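DNMT2 (Spodoptera frugiperda, PDB 4H0N) is a cytosine-5 methyltransferase that probably transfers a methyl group from S-adenosyl-L-methionine to the anticodon loop of tRNA(Asp), and also to DNA. Local coordinates at residues A[155-160]-A[228-233]; A[193-198]-A[221-226]; A[198-203]-A[286-291]; A[209-214]-A[272-277]; A[248-253]-A[279-284]. The protein carries 3 engineered substitutions. One frame throughout, in Å; residues are numbered along the deposited sequence.

Contact 1: A[155-160]-A[228-233]; sequences VPNSRL and KRSCCF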
# COMPACT_ATOMS: atom_id res chain seq x y z
N VAL A 155 13.67 -2.36 3.68
CA VAL A 155 13.18 -1.11 3.10
C VAL A 155 12.93 -0.09 4.20
O VAL A 155 12.22 -0.37 5.16
CB VAL A 155 11.90 -1.35 2.29
CG1 VAL A 155 11.45 -0.06 1.61
CG2 VAL A 155 12.13 -2.45 1.27
N PRO A 156 13.53 1.11 4.08
CA PRO A 156 13.49 2.12 5.14
C PRO A 156 12.14 2.83 5.21
O PRO A 156 12.05 4.02 4.90
CB PRO A 156 14.58 3.11 4.72
CG PRO A 156 14.62 3.00 3.24
CD PRO A 156 14.31 1.56 2.91
N ASN A 157 11.11 2.10 5.63
CA ASN A 157 9.77 2.65 5.74
C ASN A 157 8.87 1.75 6.56
O ASN A 157 8.96 0.52 6.48
CB ASN A 157 9.17 2.89 4.35
CG ASN A 157 7.76 3.44 4.40
OD1 ASN A 157 6.79 2.74 4.11
ND2 ASN A 157 7.64 4.70 4.79
N SER A 158 8.02 2.36 7.38
CA SER A 158 7.02 1.62 8.14
C SER A 158 5.71 1.54 7.37
O SER A 158 5.24 2.54 6.82
CB SER A 158 6.79 2.27 9.51
OG SER A 158 7.92 2.12 10.35
N ARG A 159 5.13 0.36 7.33
CA ARG A 159 3.86 0.16 6.66
C ARG A 159 3.33 -1.20 7.08
O ARG A 159 3.24 -2.14 6.29
CB ARG A 159 4.03 0.23 5.14
CG ARG A 159 2.74 0.51 4.38
CD ARG A 159 3.02 0.78 2.91
NE ARG A 159 1.80 0.90 2.12
CZ ARG A 159 1.12 2.02 1.97
NH1 ARG A 159 1.52 3.15 2.56
NH2 ARG A 159 0.02 2.03 1.22
N LEU A 160 3.01 -1.28 8.37
CA LEU A 160 2.49 -2.49 8.96
C LEU A 160 1.15 -2.87 8.31
O LEU A 160 0.19 -2.10 8.34
CB LEU A 160 2.33 -2.30 10.47
CG LEU A 160 2.01 -3.53 11.31
CD1 LEU A 160 2.95 -4.69 10.99
CD2 LEU A 160 2.07 -3.18 12.78
N LYS A 228 17.39 5.54 8.08
CA LYS A 228 17.11 4.18 7.63
C LYS A 228 15.67 3.79 7.92
O LYS A 228 15.32 2.61 7.93
CB LYS A 228 18.08 3.19 8.27
CG LYS A 228 19.38 3.03 7.50
CD LYS A 228 20.59 3.27 8.37
CE LYS A 228 21.88 3.03 7.59
NZ LYS A 228 22.01 1.61 7.14
N ARG A 229 14.83 4.80 8.15
CA ARG A 229 13.43 4.59 8.48
C ARG A 229 12.63 5.81 8.06
O ARG A 229 13.18 6.89 7.86
CB ARG A 229 13.27 4.39 9.98
CG ARG A 229 13.93 5.49 10.80
CD ARG A 229 13.17 5.78 12.09
NE ARG A 229 11.76 6.06 11.86
CZ ARG A 229 11.30 7.20 11.37
NH1 ARG A 229 12.14 8.18 11.06
NH2 ARG A 229 9.99 7.37 11.18
N SER A 230 11.32 5.64 7.93
CA SER A 230 10.42 6.76 7.69
C SER A 230 9.03 6.35 8.09
O SER A 230 8.70 5.16 8.10
CB SER A 230 10.43 7.19 6.23
OG SER A 230 10.00 6.13 5.40
N CYS A 231 8.19 7.32 8.43
CA CYS A 231 6.82 7.02 8.81
C CYS A 231 5.98 6.58 7.63
O CYS A 231 6.33 6.82 6.47
CB CYS A 231 6.17 8.21 9.52
SG CYS A 231 6.70 8.41 11.24
N CYS A 232 4.85 5.94 7.93
CA CYS A 232 3.91 5.47 6.91
C CYS A 232 3.20 6.62 6.19
O CYS A 232 2.55 7.46 6.83
CB CYS A 232 2.87 4.56 7.56
SG CYS A 232 1.76 3.73 6.40
N PHE A 233 3.32 6.66 4.87
CA PHE A 233 2.59 7.63 4.08
C PHE A 233 1.11 7.23 3.97
O PHE A 233 0.78 6.06 3.75
CB PHE A 233 3.20 7.76 2.68
CG PHE A 233 4.65 8.13 2.69
CD1 PHE A 233 5.06 9.40 3.06
CD2 PHE A 233 5.62 7.21 2.32
CE1 PHE A 233 6.40 9.74 3.06
CE2 PHE A 233 6.96 7.55 2.32
CZ PHE A 233 7.35 8.81 2.70
O HOH W 1 9.60 4.03 12.19

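Contact 2: A[193-198]-A[221-226]; sequences HSLESI and DICYKT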
# COMPACT_ATOMS: atom_id res chain seq x y z
N HIS A 193 18.47 0.03 3.89
CA HIS A 193 19.45 1.00 3.43
C HIS A 193 19.00 2.42 3.75
O HIS A 193 17.81 2.66 3.99
CB HIS A 193 19.68 0.84 1.92
CG HIS A 193 18.42 0.82 1.11
ND1 HIS A 193 17.53 1.87 1.09
CD2 HIS A 193 17.91 -0.12 0.28
CE1 HIS A 193 16.52 1.57 0.29
NE2 HIS A 193 16.73 0.37 -0.21
N SER A 194 19.93 3.37 3.74
CA SER A 194 19.60 4.77 3.93
C SER A 194 18.72 5.28 2.79
O SER A 194 18.38 4.53 1.87
CB SER A 194 20.87 5.61 4.03
OG SER A 194 21.47 5.75 2.76
N LEU A 195 18.37 6.56 2.84
CA LEU A 195 17.48 7.14 1.84
C LEU A 195 18.21 7.95 0.76
O LEU A 195 17.57 8.68 0.02
CB LEU A 195 16.45 8.03 2.53
CG LEU A 195 15.40 7.38 3.43
CD1 LEU A 195 14.75 8.44 4.30
CD2 LEU A 195 14.35 6.61 2.63
N GLU A 196 19.53 7.81 0.67
CA GLU A 196 20.28 8.56 -0.32
C GLU A 196 20.03 8.08 -1.74
O GLU A 196 19.96 8.88 -2.67
CB GLU A 196 21.78 8.50 -0.04
CG GLU A 196 22.17 9.10 1.28
CD GLU A 196 23.66 9.32 1.38
OE1 GLU A 196 24.20 9.20 2.50
OE2 GLU A 196 24.28 9.61 0.34
N SER A 197 19.92 6.76 -1.90
CA SER A 197 19.69 6.15 -3.21
C SER A 197 18.45 6.74 -3.86
O SER A 197 18.39 6.91 -5.08
CB SER A 197 19.53 4.63 -3.08
OG SER A 197 19.48 4.23 -1.72
N ILE A 198 17.48 7.08 -3.02
CA ILE A 198 16.21 7.61 -3.49
C ILE A 198 15.97 9.04 -2.99
O ILE A 198 15.16 9.28 -2.09
CB ILE A 198 15.06 6.64 -3.14
CG1 ILE A 198 15.06 6.31 -1.65
CG2 ILE A 198 15.25 5.34 -3.91
CD1 ILE A 198 14.09 5.20 -1.27
N ASP A 221 7.59 14.14 11.96
CA ASP A 221 8.72 13.22 12.00
C ASP A 221 9.66 13.57 10.85
O ASP A 221 9.27 13.50 9.69
CB ASP A 221 8.30 11.76 11.85
CG ASP A 221 9.49 10.82 11.80
OD1 ASP A 221 9.57 10.00 10.86
OD2 ASP A 221 10.36 10.91 12.70
N ILE A 222 10.88 13.95 11.18
CA ILE A 222 11.81 14.40 10.17
C ILE A 222 12.76 13.29 9.72
O ILE A 222 13.22 12.48 10.53
CB ILE A 222 12.63 15.61 10.65
CG1 ILE A 222 11.75 16.52 11.51
CG2 ILE A 222 13.25 16.34 9.46
CD1 ILE A 222 11.56 17.91 10.95
N CYS A 223 13.05 13.27 8.43
CA CYS A 223 14.06 12.37 7.88
C CYS A 223 15.21 13.11 7.21
O CYS A 223 15.05 14.24 6.73
CB CYS A 223 13.42 11.40 6.89
SG CYS A 223 12.38 10.19 7.70
N TYR A 224 16.36 12.46 7.17
CA TYR A 224 17.55 13.00 6.53
C TYR A 224 18.09 11.92 5.60
O TYR A 224 17.58 10.80 5.57
CB TYR A 224 18.58 13.40 7.59
CG TYR A 224 17.94 14.05 8.79
CD1 TYR A 224 17.79 15.43 8.88
CD2 TYR A 224 17.45 13.27 9.84
CE1 TYR A 224 17.19 16.01 9.98
CE2 TYR A 224 16.84 13.84 10.93
CZ TYR A 224 16.72 15.21 11.00
OH TYR A 224 16.11 15.76 12.10
N LYS A 225 19.12 12.25 4.82
CA LYS A 225 19.68 11.30 3.86
C LYS A 225 20.25 10.04 4.53
O LYS A 225 20.31 8.98 3.90
CB LYS A 225 20.74 11.97 3.00
CG LYS A 225 21.90 12.54 3.80
CD LYS A 225 22.76 13.45 2.94
CE LYS A 225 23.50 14.47 3.78
NZ LYS A 225 24.46 15.27 2.98
N THR A 226 20.65 10.16 5.80
CA THR A 226 21.22 9.04 6.54
C THR A 226 20.16 8.19 7.23
O THR A 226 20.47 7.13 7.77
CB THR A 226 22.26 9.51 7.59
OG1 THR A 226 21.61 10.28 8.61
CG2 THR A 226 23.35 10.36 6.93

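Contact 3: A[198-203]-A[286-291]; sequences IIEEDV and TPKEVL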
# COMPACT_ATOMS: atom_id res chain seq x y z
N ILE A 198 17.48 7.08 -3.02
CA ILE A 198 16.21 7.61 -3.49
C ILE A 198 15.97 9.04 -2.99
O ILE A 198 15.16 9.28 -2.09
CB ILE A 198 15.06 6.64 -3.14
CG1 ILE A 198 15.06 6.31 -1.65
CG2 ILE A 198 15.25 5.34 -3.91
CD1 ILE A 198 14.09 5.20 -1.27
N ILE A 199 16.71 9.99 -3.58
CA ILE A 199 16.54 11.41 -3.31
C ILE A 199 17.19 12.18 -4.46
O ILE A 199 18.28 11.81 -4.93
CB ILE A 199 17.13 11.83 -1.94
CG1 ILE A 199 16.02 11.99 -0.90
CG2 ILE A 199 17.90 13.14 -2.04
CD1 ILE A 199 16.47 11.76 0.51
N GLU A 200 16.51 13.22 -4.93
CA GLU A 200 16.97 14.00 -6.07
C GLU A 200 17.52 15.35 -5.59
O GLU A 200 17.10 15.85 -4.55
CB GLU A 200 15.81 14.21 -7.03
CG GLU A 200 14.48 13.82 -6.39
CD GLU A 200 13.54 13.10 -7.34
OE1 GLU A 200 13.51 11.85 -7.32
OE2 GLU A 200 12.83 13.79 -8.10
N GLU A 201 18.48 15.92 -6.33
CA GLU A 201 19.05 17.20 -5.92
C GLU A 201 18.20 18.38 -6.39
O GLU A 201 17.89 19.28 -5.61
CB GLU A 201 20.52 17.33 -6.35
CG GLU A 201 20.77 17.57 -7.84
CD GLU A 201 20.88 19.05 -8.18
OE1 GLU A 201 20.63 19.90 -7.30
OE2 GLU A 201 21.22 19.38 -9.34
N ASP A 202 17.80 18.36 -7.66
CA ASP A 202 17.03 19.46 -8.22
C ASP A 202 15.55 19.32 -7.87
O ASP A 202 14.71 19.13 -8.75
CB ASP A 202 17.21 19.53 -9.74
CG ASP A 202 17.76 20.87 -10.20
OD1 ASP A 202 19.00 21.04 -10.21
OD2 ASP A 202 16.95 21.76 -10.54
N VAL A 203 15.23 19.42 -6.58
CA VAL A 203 13.84 19.33 -6.15
C VAL A 203 13.17 20.71 -6.11
O VAL A 203 13.68 21.65 -5.50
CB VAL A 203 13.69 18.63 -4.80
CG1 VAL A 203 12.23 18.57 -4.40
CG2 VAL A 203 14.27 17.22 -4.87
N THR A 286 8.70 13.87 -2.82
CA THR A 286 8.01 13.98 -4.10
C THR A 286 7.33 12.65 -4.40
O THR A 286 7.77 11.61 -3.89
CB THR A 286 8.98 14.28 -5.24
OG1 THR A 286 9.66 13.07 -5.62
CG2 THR A 286 9.99 15.34 -4.82
N PRO A 287 6.26 12.67 -5.22
CA PRO A 287 5.57 11.44 -5.63
C PRO A 287 6.52 10.38 -6.17
O PRO A 287 6.32 9.19 -5.95
CB PRO A 287 4.65 11.92 -6.74
CG PRO A 287 4.32 13.32 -6.36
CD PRO A 287 5.59 13.87 -5.75
N LYS A 288 7.56 10.85 -6.86
CA LYS A 288 8.60 9.99 -7.42
C LYS A 288 9.37 9.28 -6.30
O LYS A 288 9.60 8.07 -6.36
CB LYS A 288 9.55 10.84 -8.26
CG LYS A 288 10.60 10.07 -9.03
CD LYS A 288 11.42 11.03 -9.88
CE LYS A 288 12.52 10.32 -10.65
NZ LYS A 288 13.35 11.27 -11.42
N GLU A 289 9.76 10.04 -5.29
CA GLU A 289 10.49 9.50 -4.15
C GLU A 289 9.64 8.50 -3.38
O GLU A 289 10.13 7.43 -2.99
CB GLU A 289 10.98 10.62 -3.24
CG GLU A 289 12.21 11.35 -3.77
CD GLU A 289 12.39 12.75 -3.19
OE1 GLU A 289 11.42 13.31 -2.63
OE2 GLU A 289 13.51 13.29 -3.32
N VAL A 290 8.38 8.83 -3.15
CA VAL A 290 7.47 7.93 -2.46
C VAL A 290 7.30 6.63 -3.26
O VAL A 290 7.21 5.55 -2.68
CB VAL A 290 6.11 8.60 -2.22
CG1 VAL A 290 5.15 7.64 -1.51
CG2 VAL A 290 6.30 9.88 -1.42
N LEU A 291 7.29 6.74 -4.58
CA LEU A 291 7.23 5.57 -5.46
C LEU A 291 8.45 4.66 -5.29
O LEU A 291 8.32 3.44 -5.26
CB LEU A 291 7.06 5.99 -6.92
CG LEU A 291 5.62 6.22 -7.41
CD1 LEU A 291 5.59 6.99 -8.72
CD2 LEU A 291 4.88 4.90 -7.56

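Contact 4: A[209-214]-A[272-277]; sequences VPEKML and KFVELF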
# COMPACT_ATOMS: atom_id res chain seq x y z
N VAL A 209 7.37 22.52 2.74
CA VAL A 209 6.24 22.55 3.66
C VAL A 209 5.82 24.00 3.93
O VAL A 209 6.65 24.84 4.30
CB VAL A 209 6.60 21.80 4.96
CG1 VAL A 209 5.46 21.87 5.95
CG2 VAL A 209 6.94 20.36 4.64
N PRO A 210 4.53 24.30 3.72
CA PRO A 210 3.96 25.65 3.85
C PRO A 210 3.93 26.15 5.30
O PRO A 210 4.01 25.34 6.22
CB PRO A 210 2.53 25.49 3.33
CG PRO A 210 2.54 24.24 2.52
CD PRO A 210 3.53 23.35 3.22
N GLU A 211 3.78 27.46 5.48
CA GLU A 211 3.81 28.08 6.80
C GLU A 211 2.71 27.58 7.73
O GLU A 211 2.96 27.29 8.90
CB GLU A 211 3.73 29.59 6.69
CG GLU A 211 4.90 30.23 5.97
CD GLU A 211 4.88 31.74 6.07
OE1 GLU A 211 3.83 32.30 6.46
OE2 GLU A 211 5.92 32.37 5.77
N LYS A 212 1.49 27.52 7.21
CA LYS A 212 0.35 27.04 8.00
C LYS A 212 0.67 25.68 8.60
O LYS A 212 0.37 25.42 9.76
CB LYS A 212 -0.92 26.98 7.13
CG LYS A 212 -0.64 26.71 5.66
CD LYS A 212 -1.61 25.67 5.09
CE LYS A 212 -0.87 24.55 4.36
NZ LYS A 212 -1.71 23.31 4.17
N MET A 213 1.31 24.83 7.80
CA MET A 213 1.78 23.52 8.25
C MET A 213 2.89 23.61 9.28
O MET A 213 2.92 22.85 10.24
CB MET A 213 2.30 22.73 7.05
CG MET A 213 1.22 22.10 6.22
SD MET A 213 0.19 21.05 7.26
CE MET A 213 -1.17 20.76 6.15
N LEU A 214 3.81 24.55 9.06
CA LEU A 214 4.95 24.74 9.94
C LEU A 214 4.52 25.15 11.35
O LEU A 214 5.32 25.10 12.28
CB LEU A 214 5.92 25.77 9.36
CG LEU A 214 6.67 25.37 8.10
CD1 LEU A 214 7.63 26.46 7.67
CD2 LEU A 214 7.43 24.08 8.32
N LYS A 272 7.37 34.26 15.18
CA LYS A 272 8.79 34.03 15.42
C LYS A 272 9.10 32.53 15.42
O LYS A 272 10.19 32.10 15.06
CB LYS A 272 9.20 34.66 16.75
CG LYS A 272 10.69 34.58 17.04
CD LYS A 272 11.30 35.96 17.16
CE LYS A 272 12.82 35.87 17.23
NZ LYS A 272 13.43 37.15 17.69
N PHE A 273 8.12 31.75 15.86
CA PHE A 273 8.20 30.29 15.84
C PHE A 273 8.37 29.79 14.40
O PHE A 273 9.20 28.92 14.14
CB PHE A 273 6.94 29.71 16.49
CG PHE A 273 6.84 28.21 16.45
CD1 PHE A 273 7.27 27.44 17.52
CD2 PHE A 273 6.26 27.57 15.36
CE1 PHE A 273 7.15 26.06 17.49
CE2 PHE A 273 6.14 26.19 15.33
CZ PHE A 273 6.58 25.44 16.40
N VAL A 274 7.59 30.35 13.48
CA VAL A 274 7.58 29.91 12.07
C VAL A 274 8.84 30.32 11.29
O VAL A 274 9.33 29.54 10.47
CB VAL A 274 6.29 30.38 11.32
CG1 VAL A 274 6.44 30.27 9.81
CG2 VAL A 274 5.08 29.59 11.80
N GLU A 275 9.35 31.53 11.53
CA GLU A 275 10.54 32.00 10.83
C GLU A 275 11.73 31.07 11.05
O GLU A 275 12.54 30.86 10.15
CB GLU A 275 10.91 33.44 11.23
CG GLU A 275 11.46 33.59 12.65
CD GLU A 275 12.55 34.64 12.74
OE1 GLU A 275 13.25 34.86 11.73
OE2 GLU A 275 12.72 35.24 13.82
N LEU A 276 11.82 30.50 12.25
CA LEU A 276 12.90 29.57 12.56
C LEU A 276 12.74 28.27 11.78
O LEU A 276 13.72 27.70 11.30
CB LEU A 276 12.96 29.29 14.06
CG LEU A 276 13.19 30.52 14.94
CD1 LEU A 276 13.38 30.11 16.40
CD2 LEU A 276 14.38 31.32 14.44
N PHE A 277 11.51 27.80 11.64
CA PHE A 277 11.23 26.58 10.90
C PHE A 277 11.23 26.80 9.39
O PHE A 277 11.44 25.86 8.63
CB PHE A 277 9.91 25.96 11.34
CG PHE A 277 9.99 25.28 12.67
CD1 PHE A 277 10.58 24.04 12.79
CD2 PHE A 277 9.49 25.89 13.81
CE1 PHE A 277 10.67 23.41 14.01
CE2 PHE A 277 9.58 25.27 15.03
CZ PHE A 277 10.17 24.02 15.13

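Contact 5: A[248-253]-A[279-284]; sequences FTDKPR and ELKLRY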
# COMPACT_ATOMS: atom_id res chain seq x y z
N PHE A 248 11.13 15.65 5.13
CA PHE A 248 12.55 15.56 4.81
C PHE A 248 13.24 16.92 4.79
O PHE A 248 12.63 17.94 4.45
CB PHE A 248 12.74 14.88 3.46
CG PHE A 248 14.16 14.90 2.97
CD1 PHE A 248 15.08 13.99 3.47
CD2 PHE A 248 14.57 15.83 2.03
CE1 PHE A 248 16.39 14.01 3.04
CE2 PHE A 248 15.88 15.85 1.60
CZ PHE A 248 16.79 14.94 2.10
N THR A 249 14.52 16.92 5.16
CA THR A 249 15.37 18.10 5.01
C THR A 249 16.77 17.66 4.62
O THR A 249 17.16 16.52 4.84
CB THR A 249 15.45 18.92 6.30
OG1 THR A 249 16.07 20.18 6.01
CG2 THR A 249 16.26 18.20 7.36
N ASP A 250 17.53 18.58 4.03
CA ASP A 250 18.91 18.29 3.63
C ASP A 250 19.86 18.72 4.73
O ASP A 250 21.05 18.40 4.69
CB ASP A 250 19.25 19.02 2.33
CG ASP A 250 18.29 18.69 1.21
OD1 ASP A 250 18.63 17.84 0.36
OD2 ASP A 250 17.19 19.28 1.18
N LYS A 251 19.32 19.44 5.70
CA LYS A 251 20.12 19.99 6.79
C LYS A 251 20.51 18.88 7.78
O LYS A 251 19.83 17.86 7.87
CB LYS A 251 19.34 21.09 7.54
CG LYS A 251 18.95 22.32 6.73
CD LYS A 251 20.19 23.08 6.35
CE LYS A 251 19.96 24.57 6.23
NZ LYS A 251 21.02 25.18 5.41
N PRO A 252 21.63 19.06 8.49
CA PRO A 252 22.03 18.13 9.55
C PRO A 252 20.99 18.09 10.67
O PRO A 252 20.35 19.10 10.96
CB PRO A 252 23.34 18.74 10.07
CG PRO A 252 23.86 19.53 8.92
CD PRO A 252 22.65 20.09 8.25
N ARG A 253 20.84 16.92 11.29
CA ARG A 253 19.88 16.75 12.37
C ARG A 253 20.21 17.65 13.56
O ARG A 253 19.32 18.05 14.31
CB ARG A 253 19.83 15.29 12.81
CG ARG A 253 18.71 14.99 13.80
CD ARG A 253 18.89 13.62 14.41
NE ARG A 253 19.27 12.63 13.40
CZ ARG A 253 19.86 11.47 13.68
NH1 ARG A 253 20.14 11.15 14.94
NH2 ARG A 253 20.17 10.63 12.70
N GLU A 279 13.45 28.38 7.83
CA GLU A 279 14.84 28.32 7.39
C GLU A 279 15.47 26.94 7.57
O GLU A 279 16.69 26.78 7.43
CB GLU A 279 15.68 29.41 8.07
CG GLU A 279 15.77 29.32 9.59
CD GLU A 279 16.23 30.63 10.23
OE1 GLU A 279 15.55 31.66 10.03
OE2 GLU A 279 17.27 30.62 10.93
N LEU A 280 14.63 25.95 7.87
CA LEU A 280 15.07 24.56 7.90
C LEU A 280 14.90 23.88 6.54
O LEU A 280 15.35 22.76 6.35
CB LEU A 280 14.31 23.77 8.98
CG LEU A 280 14.92 23.78 10.38
CD1 LEU A 280 14.17 22.82 11.30
CD2 LEU A 280 16.40 23.42 10.31
N LYS A 281 14.25 24.58 5.62
CA LYS A 281 13.90 24.05 4.30
C LYS A 281 13.22 22.66 4.31
O LYS A 281 13.42 21.85 3.40
CB LYS A 281 15.09 24.13 3.31
CG LYS A 281 16.12 22.98 3.40
CD LYS A 281 17.29 23.16 2.42
CE LYS A 281 18.58 23.10 3.09
NZ LYS A 281 19.65 23.74 2.23
N LEU A 282 12.40 22.40 5.32
CA LEU A 282 11.64 21.16 5.38
C LEU A 282 10.75 21.06 4.15
O LEU A 282 10.10 22.02 3.77
CB LEU A 282 10.77 21.11 6.63
CG LEU A 282 11.54 21.11 7.95
CD1 LEU A 282 10.59 21.23 9.12
CD2 LEU A 282 12.38 19.86 8.05
N ARG A 283 10.73 19.89 3.53
CA ARG A 283 9.91 19.67 2.34
C ARG A 283 9.30 18.29 2.38
O ARG A 283 9.78 17.41 3.09
CB ARG A 283 10.75 19.80 1.08
CG ARG A 283 11.69 18.62 0.85
CD ARG A 283 11.94 18.43 -0.63
NE ARG A 283 13.12 17.62 -0.91
CZ ARG A 283 13.08 16.31 -1.14
NH1 ARG A 283 11.92 15.66 -1.12
NH2 ARG A 283 14.21 15.65 -1.39
N TYR A 284 8.24 18.10 1.61
CA TYR A 284 7.64 16.78 1.47
C TYR A 284 8.48 15.90 0.54
O TYR A 284 9.30 16.41 -0.23
CB TYR A 284 6.23 16.90 0.92
CG TYR A 284 5.29 17.68 1.81
CD1 TYR A 284 4.85 17.15 3.02
CD2 TYR A 284 4.84 18.94 1.44
CE1 TYR A 284 3.98 17.86 3.84
CE2 TYR A 284 3.97 19.65 2.25
CZ TYR A 284 3.55 19.11 3.45
OH TYR A 284 2.69 19.82 4.25

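Contact 1: A[155-160]-A[228-233]
Asn157 carries CG anti to its backbone N (chi1 179°), which swings the amide to 228-233, while Ser230 keeps OG in the crowded position between backbone N and carbonyl carbon (chi1 61°). Asn157 ND2 donates to Ser230 OG at 2.8 Å, almost straight (177°) and in the amide plane. Ser230 OG in turn donates to a lone pair of Pro156 O, 3.0 Å away. An alanine in place of Ser230 would lose the hydroxyl and both bonds, and would probably loosen the hold on the Asn157 amide and on the Pro156 carbonyl. Ser158 N also reaches Ser230 O (3.0 Å) nearly along the C=O axis. Asn157, Arg159 and Arg161 match the QxRxR pattern of motif VIII in C5-methyltransferases except that asparagine stands in place of the glutamine. The extended Arg159 chain brings the guanidinium edge round, so that NH1 makes a weak bond with Phe233 O (3.2 Å); NH2 is held by the carbonyl of Ser318, a probable cofactor-site residue. Cys232 CB lies 3.2 Å from Ser158 O. Farther out, a water joins Ser158 OG to Arg229 NE, whose guanidinium also forms a salt bridge with Asp221.

Contact 2: A[193-198]-A[221-226]
Cys223, at the end of the short strand 222-223, points its CB at 193-198, 4.2 Å from the Leu195 methyl CD1. Its backbone is tied by hydrogen bonds to Ile247 and Thr249. Tyr224 contributes main chain here: its carbonyl O lies 3.9 Å from the same Leu195 CD1, while the ring leaves on the far side to pack on Arg253 and Val256 of helix 253-262. Lys225 carries the polar part of the contact. Its carbonyl O accepts from Leu195 N at 3.3 Å, a bent bond (139°) whose donor sits above the carbonyl plane, off the lone pairs. Around that oxygen of Lys225 gather Ser194 CB at 3.4 Å and Glu196 CG at 3.2 Å, so carbon as well as N-H surrounds it. The Glu196 and Lys225 side chains cross obliquely with their aliphatic parts in contact, CG of Glu196 to CB of Lys225 at 3.6 Å. Both chains then extend, and the charges stay apart, Glu196 OE1 being 6.1 Å from Lys225 NZ. Thr226 closes the segment with its carbonyl O near Ser194 CB (4.1 Å). A loop held by one backbone bond to the loop just after a two-residue strand suits the small, loop-rich lobe that in C5-methyltransferases forms the target recognition domain.

Contact 3: A[198-203]-A[286-291]
The carboxylates of Glu200 and Glu289 approach tip to tip with their planes 67° apart, and Glu200 OE1 stays 4.3 Å from Glu289 OE2. Glu289 takes Thr286 N on the anti lone pair of OE1, at 2.8 Å. In return Glu289 N donates to Thr286 OG1 (3.0 Å), completing the capping box that starts helix 287-293. The other oxygen, Glu289 OE2, turns to 198-203: it accepts a weak bond from Glu200 N at 3.4 Å and lies 3.7 Å from Ile199 CG1. This reach depends on the Glu289 chain extending beyond CG, whereas the Glu200 chain bends at chi2 and lays its carboxylate across Lys288. There Glu200 OE1 meets the methylene CD of the extended Lys288 at 3.4 Å, while NZ lies beyond salt-bridge range. Val203 CG1 and Thr286 CG2 touch tip to tip at 4.0 Å. Two carboxylates this close would tend to raise each other's pKa. For the buried Glu289 that effect is probably outweighed by the N-H groups at the helix start and by its salt bridge to Arg283, so it is likely to be ionised; the nearby ammonium of Lys288 would probably ease the charge on Glu200.

Contact 4: A[209-214]-A[272-277]
Two helices of the small lobe meet here: the weakly bonded turn 211-214 and helix 271-278, which pass with the CA atoms of Leu214 and Val274 6.2 Å apart. Leu214 points at the longer helix and carries the largest share of the contact. With CG anti to the carbonyl carbon, Leu214 CD1 lies 4.0 Å from Phe277 O, and CD2 4.3 Å from Phe277 CB. The Phe277 ring itself leads away, to an edge-to-face meeting with Tyr260. Phe273, its CG anti to the backbone N (chi1 175°), swings its ring back to the short helix, so that Leu214 O lies at the ring edge, in plane, 3.3 Å from CE2. One face of this ring takes Phe277 CE2, 3.3 Å above the plane and offset toward the rim. At the solvent side Val274 CG1 rests on Glu211 CG (4.1 Å), the two side chains crossing at about a right angle; Glu211 thus adds its methylenes to the packing. The chemistry is almost wholly van der Waals. Its one polar element, a carbonyl oxygen against the edge of a phenyl ring, is probably mildly attractive, since the ring hydrogens there carry slight positive charge.

Contact 5: A[248-253]-A[279-284]
Two partners grip Thr249 OG1: it donates to Leu280 O at 2.7 Å, nearly along the C=O axis, and accepts a weak bond from Lys251 N that closes an ST turn. OG1 reaches both because it stands anti to the backbone N (chi1 -169°). Thr249 CB packs on Leu282 CD2 at 3.7 Å. One residue back, Phe248 N donates to Arg283 O (3.0 Å) and Arg283 N to Phe248 O (2.9 Å), both close to straight. Arg283 leaves in the crowded chi1 position and extends alongside Phe248, placing ring atom CD2 3.4 Å above one face of the guanidinium, toward its rim; with planes 51° apart this is a tilted approach. Arg283 NH1 donates to Tyr284 O (2.9 Å) and forms a salt bridge with Glu289. A leucine in place of Arg283 would lose the guanidinium, and would probably deprive Glu289 of this salt bridge and the Phe248 ring of one neighbour. Lys251 and Lys281 cross at about a right angle, CD of the first 3.6 Å from CE of the second, despite like charges. The paired backbone bonds make Phe248 and Arg283 a single antiparallel bridge, joining the loop before helix 287-293 to the two-stranded parallel sheet 222-223/247-248.

Overall arrangement
Contact 1 lies nearest the chain centre and joins the loop between strands 141-148 and 161-168 of the large sheet to the smaller lobe; the others lie farther out, contact 4 about 30 Å from it, centre to centre. Distance does not mean exposure: contact 4 is buried and apolar, the rest partly buried, 2 and 5 joined mainly by backbone bonds and 3 centred on the buried Glu289 carboxylate. Salt bridges link neighbours: Asp221 to Arg229 ties contact 2 to contact 1, and Glu289 to Arg283 ties contact 3 to contact 5. Contacts 2 and 5 share the small parallel sheet, contacts 2 and 3 Ile198. Val209 and Leu282, probably hydrogen-bonded, connect contacts 4 and 5.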